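Local atomic coordinates of uncharacterized protein (Bacteroides ovatus, PDB entry 4IRT), a protein that is of unknown function but, as a BNR-repeat protein, is a putative neuraminidase that probably folds as a beta propeller and may act on sialic acid-containing sugars. Residues I329-A342 and T353-P367. Numbering follows the deposited sequence.
Sequences IFRDEERGSRVSMA and TITDLTDFSVDAWEP
Met341 and Thr355 form an antiparallel hydrogen-bonded pair: Met341 N gives to Thr355 O, and Thr355 N returns a bond to Met341 O, each 2.8 Å. Two more backbone bonds follow, Leu357 N to Val339 O and Val362 N to Ser337 O; Thr358 OG1, meanwhile, accepts from Val339 N and bonds to Phe360 O. Among charged groups, Arg335 NE meets Asp356 OD1 on its syn side (2.8 Å, 172°) in a salt bridge, while Ser340 OG reaches the same oxygen at 2.7 Å. Ile354 CG2 sits over the centre of the Arg335 guanidinium. Arg331, its chain bent at chi2 (-85°) and chi3 (-66°), grips Trp365 O side-on through NE (2.9 Å) and NH2 (3.0 Å), the oxygen lying in the guanidinium plane; NH1 bonds Ile312 O. A leucine in place of Arg331 would probably leave this buried carbonyl without both donors and free the turn around Asp363 to shift. Apolar packing centres on Val339, whose CG2 makes a CH-pi contact over the six-membered ring of Trp365 (3.9 Å to the centroid) while Val339 CG1 touches Trp365 CH2 at 3.6 Å. Ile329 CG2 lies in plane at the Trp365 ring edge, and Trp365 NE1 bonds Phe383 O. Strand 353-356 is one edge strand of a four-stranded antiparallel sheet, a blade as in beta propellers, and the chain leaving it passes Arg338 and returns beside Phe330 and Arg331.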
loop_
_atom_site.group_PDB
_atom_site.type_symbol
_atom_site.label_atom_id
_atom_site.label_comp_id
_atom_site.label_asym_id
_atom_site.label_seq_id
_atom_site.Cartn_x
_atom_site.Cartn_y
_atom_site.Cartn_z
ATOM N N ILE A 329 -9.996 6.919 -2.867
ATOM C CA ILE A 329 -9.738 7.634 -1.632
ATOM C C ILE A 329 -8.457 8.479 -1.750
ATOM O O ILE A 329 -7.414 7.991 -2.236
ATOM C CB ILE A 329 -9.626 6.673 -0.443
ATOM C CG1 ILE A 329 -10.821 5.716 -0.384
ATOM C CG2 ILE A 329 -9.523 7.457 0.853
ATOM C CD1 ILE A 329 -12.162 6.409 -0.191
ATOM N N PHE A 330 -8.570 9.757 -1.397
ATOM C CA PHE A 330 -7.488 10.693 -1.521
ATOM C C PHE A 330 -7.532 11.799 -0.453
ATOM O O PHE A 330 -8.349 11.762 0.452
ATOM C CB PHE A 330 -7.464 11.275 -2.927
ATOM C CG PHE A 330 -8.587 12.213 -3.245
ATOM C CD1 PHE A 330 -9.843 11.734 -3.611
ATOM C CD2 PHE A 330 -8.372 13.596 -3.272
ATOM C CE1 PHE A 330 -10.850 12.605 -3.993
ATOM C CE2 PHE A 330 -9.391 14.461 -3.618
ATOM C CZ PHE A 330 -10.642 13.967 -3.959
ATOM N N ARG A 331 -6.590 12.722 -0.551
ATOM C CA ARG A 331 -6.538 13.882 0.350
ATOM C C ARG A 331 -5.889 14.993 -0.438
ATOM O O ARG A 331 -4.830 14.793 -1.043
ATOM C CB ARG A 331 -5.762 13.500 1.607
ATOM C CG ARG A 331 -5.393 14.631 2.575
ATOM C CD ARG A 331 -4.113 15.349 2.194
ATOM N NE ARG A 331 -2.970 14.466 2.323
ATOM C CZ ARG A 331 -1.753 14.696 1.840
ATOM N NH1 ARG A 331 -1.463 15.789 1.129
ATOM N NH2 ARG A 331 -0.807 13.819 2.098
ATOM N N ASP A 332 -6.474 16.186 -0.384
ATOM C CA ASP A 332 -6.045 17.293 -1.250
ATOM C C ASP A 332 -6.102 18.612 -0.486
ATOM O O ASP A 332 -7.134 18.957 0.092
ATOM C CB ASP A 332 -6.959 17.311 -2.491
ATOM C CG ASP A 332 -6.441 18.196 -3.650
ATOM O OD1 ASP A 332 -5.716 19.199 -3.441
ATOM O OD2 ASP A 332 -6.855 17.884 -4.801
ATOM N N GLU A 333 -4.998 19.357 -0.499
ATOM C CA GLU A 333 -4.993 20.733 0.035
ATOM C C GLU A 333 -6.116 21.607 -0.528
ATOM O O GLU A 333 -6.657 22.474 0.184
ATOM C CB GLU A 333 -3.670 21.440 -0.239
ATOM C CG GLU A 333 -2.585 21.097 0.764
ATOM C CD GLU A 333 -1.379 22.037 0.694
ATOM O OE1 GLU A 333 -1.448 23.091 0.011
ATOM O OE2 GLU A 333 -0.356 21.696 1.323
ATOM N N GLU A 334 -6.484 21.377 -1.782
ATOM C CA GLU A 334 -7.617 22.095 -2.387
ATOM C C GLU A 334 -8.934 21.867 -1.673
ATOM O O GLU A 334 -9.859 22.651 -1.857
ATOM C CB GLU A 334 -7.849 21.672 -3.856
ATOM C CG GLU A 334 -6.881 22.300 -4.825
ATOM C CD GLU A 334 -7.330 22.213 -6.283
ATOM O OE1 GLU A 334 -8.376 21.618 -6.607
ATOM O OE2 GLU A 334 -6.617 22.754 -7.113
ATOM N N ARG A 335 -9.059 20.734 -0.974
ATOM C CA ARG A 335 -10.255 20.415 -0.206
ATOM C C ARG A 335 -9.997 20.511 1.295
ATOM O O ARG A 335 -10.668 19.865 2.084
ATOM C CB ARG A 335 -10.743 19.014 -0.560
ATOM C CG ARG A 335 -11.071 18.862 -2.049
ATOM C CD ARG A 335 -11.843 17.567 -2.363
ATOM N NE ARG A 335 -13.167 17.565 -1.767
ATOM C CZ ARG A 335 -14.266 18.043 -2.329
ATOM N NH1 ARG A 335 -14.232 18.599 -3.539
ATOM N NH2 ARG A 335 -15.409 17.996 -1.672
ATOM N N GLY A 336 -8.994 21.270 1.698
ATOM C CA GLY A 336 -8.695 21.403 3.123
ATOM C C GLY A 336 -8.016 20.203 3.762
ATOM O O GLY A 336 -8.036 20.060 4.980
ATOM N N SER A 337 -7.401 19.346 2.936
ATOM C CA SER A 337 -6.692 18.150 3.421
ATOM C C SER A 337 -7.580 17.244 4.260
ATOM O O SER A 337 -7.125 16.576 5.198
ATOM C CB SER A 337 -5.379 18.536 4.131
ATOM O OG SER A 337 -4.641 19.441 3.317
ATOM N N ARG A 338 -8.864 17.188 3.900
ATOM C CA ARG A 338 -9.778 16.227 4.502
ATOM C C ARG A 338 -9.526 14.846 3.892
ATOM O O ARG A 338 -8.787 14.713 2.910
ATOM C CB ARG A 338 -11.218 16.704 4.283
ATOM C CG ARG A 338 -11.488 18.023 5.022
ATOM C CD ARG A 338 -12.818 18.653 4.650
ATOM N NE ARG A 338 -13.095 19.842 5.457
ATOM C CZ ARG A 338 -12.836 21.089 5.068
ATOM N NH1 ARG A 338 -12.285 21.332 3.883
ATOM N NH2 ARG A 338 -13.126 22.095 5.873
ATOM N N VAL A 339 -10.101 13.808 4.486
ATOM C CA VAL A 339 -10.165 12.523 3.804
ATOM C C VAL A 339 -11.240 12.731 2.760
ATOM O O VAL A 339 -12.335 13.181 3.095
ATOM C CB VAL A 339 -10.571 11.376 4.732
ATOM C CG1 VAL A 339 -10.721 10.097 3.939
ATOM C CG2 VAL A 339 -9.530 11.216 5.818
ATOM N N SER A 340 -10.934 12.449 1.499
ATOM C CA SER A 340 -11.914 12.645 0.435
ATOM C C SER A 340 -12.110 11.374 -0.353
ATOM O O SER A 340 -11.247 10.477 -0.318
ATOM C CB SER A 340 -11.492 13.795 -0.470
ATOM O OG SER A 340 -11.407 15.047 0.226
HETATM N N MSE A 341 -13.253 11.286 -1.050
HETATM C CA MSE A 341 -13.577 10.135 -1.881
HETATM C C MSE A 341 -14.148 10.580 -3.196
HETATM O O MSE A 341 -14.985 11.480 -3.246
HETATM C CB MSE A 341 -14.563 9.173 -1.211
HETATM C CG MSE A 341 -14.945 7.974 -2.083
HETATM SE SE MSE A 341 -15.914 6.701 -0.902
HETATM C CE MSE A 341 -17.557 7.623 -1.257
ATOM N N ALA A 342 -13.711 9.929 -4.270
ATOM C CA ALA A 342 -14.333 10.069 -5.570
ATOM C C ALA A 342 -14.950 8.731 -5.978
ATOM O O ALA A 342 -14.367 7.670 -5.741
ATOM C CB ALA A 342 -13.321 10.550 -6.604
ATOM N N THR A 353 -17.954 11.639 -8.775
ATOM C CA THR A 353 -18.530 12.518 -7.765
ATOM C C THR A 353 -17.629 12.532 -6.521
ATOM O O THR A 353 -17.173 11.471 -6.064
ATOM C CB THR A 353 -19.955 12.094 -7.401
ATOM O OG1 THR A 353 -19.925 10.827 -6.752
ATOM C CG2 THR A 353 -20.829 12.013 -8.647
ATOM N N ILE A 354 -17.356 13.726 -6.006
ATOM C CA ILE A 354 -16.409 13.890 -4.911
ATOM C C ILE A 354 -17.158 14.236 -3.664
ATOM O O ILE A 354 -18.029 15.090 -3.682
ATOM C CB ILE A 354 -15.416 15.040 -5.148
ATOM C CG1 ILE A 354 -14.920 15.042 -6.579
ATOM C CG2 ILE A 354 -14.260 14.964 -4.154
ATOM C CD1 ILE A 354 -14.230 13.768 -6.951
ATOM N N THR A 355 -16.771 13.586 -2.576
ATOM C CA THR A 355 -17.289 13.913 -1.263
ATOM C C THR A 355 -16.120 13.915 -0.266
ATOM O O THR A 355 -15.056 13.351 -0.537
ATOM C CB THR A 355 -18.350 12.912 -0.793
ATOM O OG1 THR A 355 -17.826 11.575 -0.821
ATOM C CG2 THR A 355 -19.635 12.984 -1.645
ATOM N N ASP A 356 -16.334 14.560 0.872
ATOM C CA ASP A 356 -15.364 14.524 1.950
ATOM C C ASP A 356 -15.873 13.570 3.007
ATOM O O ASP A 356 -17.042 13.641 3.388
ATOM C CB ASP A 356 -15.180 15.936 2.536
ATOM C CG ASP A 356 -14.551 16.904 1.544
ATOM O OD1 ASP A 356 -13.653 16.497 0.757
ATOM O OD2 ASP A 356 -14.976 18.088 1.509
ATOM N N LEU A 357 -15.000 12.701 3.484
ATOM C CA LEU A 357 -15.358 11.711 4.494
ATOM C C LEU A 357 -15.084 12.214 5.922
ATOM O O LEU A 357 -15.647 11.671 6.862
ATOM C CB LEU A 357 -14.635 10.392 4.251
ATOM C CG LEU A 357 -14.742 9.793 2.858
ATOM C CD1 LEU A 357 -14.074 8.441 2.786
ATOM C CD2 LEU A 357 -16.184 9.678 2.420
ATOM N N THR A 358 -14.217 13.223 6.077
ATOM C CA THR A 358 -14.019 13.892 7.351
ATOM C C THR A 358 -14.309 15.376 7.192
ATOM O O THR A 358 -14.183 15.936 6.107
ATOM C CB THR A 358 -12.584 13.737 7.907
ATOM O OG1 THR A 358 -11.607 14.279 7.002
ATOM C CG2 THR A 358 -12.258 12.261 8.226
ATOM N N ASP A 359 -14.709 16.010 8.283
ATOM C CA ASP A 359 -14.937 17.449 8.256
ATOM C C ASP A 359 -13.691 18.200 8.715
ATOM O O ASP A 359 -13.671 19.424 8.698
ATOM C CB ASP A 359 -16.182 17.841 9.075
ATOM C CG ASP A 359 -16.046 17.562 10.568
ATOM O OD1 ASP A 359 -14.918 17.404 11.075
ATOM O OD2 ASP A 359 -17.099 17.521 11.247
ATOM N N PHE A 360 -12.669 17.454 9.120
ATOM C CA PHE A 360 -11.397 18.012 9.609
ATOM C C PHE A 360 -10.217 17.609 8.726
ATOM O O PHE A 360 -10.249 16.577 8.059
ATOM C CB PHE A 360 -11.109 17.580 11.081
ATOM C CG PHE A 360 -11.083 16.097 11.294
ATOM C CD1 PHE A 360 -9.930 15.359 11.119
ATOM C CD2 PHE A 360 -12.256 15.420 11.659
ATOM C CE1 PHE A 360 -9.912 13.983 11.321
ATOM C CE2 PHE A 360 -12.254 14.038 11.858
ATOM C CZ PHE A 360 -11.071 13.316 11.683
ATOM N N SER A 361 -9.169 18.419 8.773
ATOM C CA SER A 361 -7.911 18.157 8.052
ATOM C C SER A 361 -7.126 17.053 8.712
ATOM O O SER A 361 -6.982 17.035 9.933
ATOM C CB SER A 361 -7.025 19.404 8.058
ATOM O OG SER A 361 -5.724 19.091 7.629
ATOM N N VAL A 362 -6.603 16.152 7.908
ATOM C CA VAL A 362 -5.664 15.126 8.356
ATOM C C VAL A 362 -4.249 15.397 7.843
ATOM O O VAL A 362 -3.362 14.548 7.980
ATOM C CB VAL A 362 -6.128 13.704 7.953
ATOM C CG1 VAL A 362 -7.274 13.247 8.838
ATOM C CG2 VAL A 362 -6.521 13.627 6.471
ATOM N N ASP A 363 -4.066 16.594 7.266
ATOM C CA ASP A 363 -2.796 17.125 6.779
ATOM C C ASP A 363 -1.969 16.147 5.915
ATOM O O ASP A 363 -2.321 15.914 4.763
ATOM C CB ASP A 363 -1.993 17.708 7.945
ATOM C CG ASP A 363 -0.777 18.505 7.492
ATOM O OD1 ASP A 363 -0.739 19.007 6.353
ATOM O OD2 ASP A 363 0.144 18.657 8.278
ATOM N N ALA A 364 -0.915 15.551 6.471
ATOM C CA ALA A 364 0.022 14.708 5.672
ATOM C C ALA A 364 -0.428 13.264 5.483
ATOM O O ALA A 364 0.262 12.470 4.833
ATOM C CB ALA A 364 1.390 14.732 6.316
ATOM N N TRP A 365 -1.557 12.917 6.075
ATOM C CA TRP A 365 -2.150 11.588 5.944
ATOM C C TRP A 365 -2.252 11.133 4.476
ATOM O O TRP A 365 -2.567 11.939 3.578
ATOM C CB TRP A 365 -3.553 11.607 6.554
ATOM C CG TRP A 365 -4.414 10.378 6.369
ATOM C CD1 TRP A 365 -4.507 9.347 7.231
ATOM C CD2 TRP A 365 -5.359 10.107 5.323
ATOM N NE1 TRP A 365 -5.398 8.430 6.789
ATOM C CE2 TRP A 365 -5.946 8.868 5.617
ATOM C CE3 TRP A 365 -5.732 10.762 4.145
ATOM C CZ2 TRP A 365 -6.909 8.286 4.808
ATOM C CZ3 TRP A 365 -6.688 10.169 3.331
ATOM C CH2 TRP A 365 -7.279 8.958 3.684
ATOM N N GLU A 366 -1.912 9.861 4.268
ATOM C CA GLU A 366 -2.305 9.133 3.099
ATOM C C GLU A 366 -3.151 7.937 3.497
ATOM O O GLU A 366 -3.010 7.389 4.599
ATOM C CB GLU A 366 -1.096 8.669 2.298
ATOM C CG GLU A 366 -0.098 9.742 1.899
ATOM C CD GLU A 366 1.019 9.173 1.046
ATOM O OE1 GLU A 366 1.754 8.274 1.525
ATOM O OE2 GLU A 366 1.194 9.652 -0.088
ATOM N N PRO A 367 -4.022 7.477 2.591
ATOM C CA PRO A 367 -4.872 6.337 2.932
ATOM C C PRO A 367 -4.208 4.980 2.978
ATOM O O PRO A 367 -3.297 4.684 2.186
ATOM C CB PRO A 367 -5.913 6.304 1.807
ATOM C CG PRO A 367 -5.244 7.040 0.665
ATOM C CD PRO A 367 -4.333 8.049 1.267
HETATM O O HOH W 1 -2.428 18.331 2.315
HETATM O O HOH W 2 -13.642 20.391 1.136
#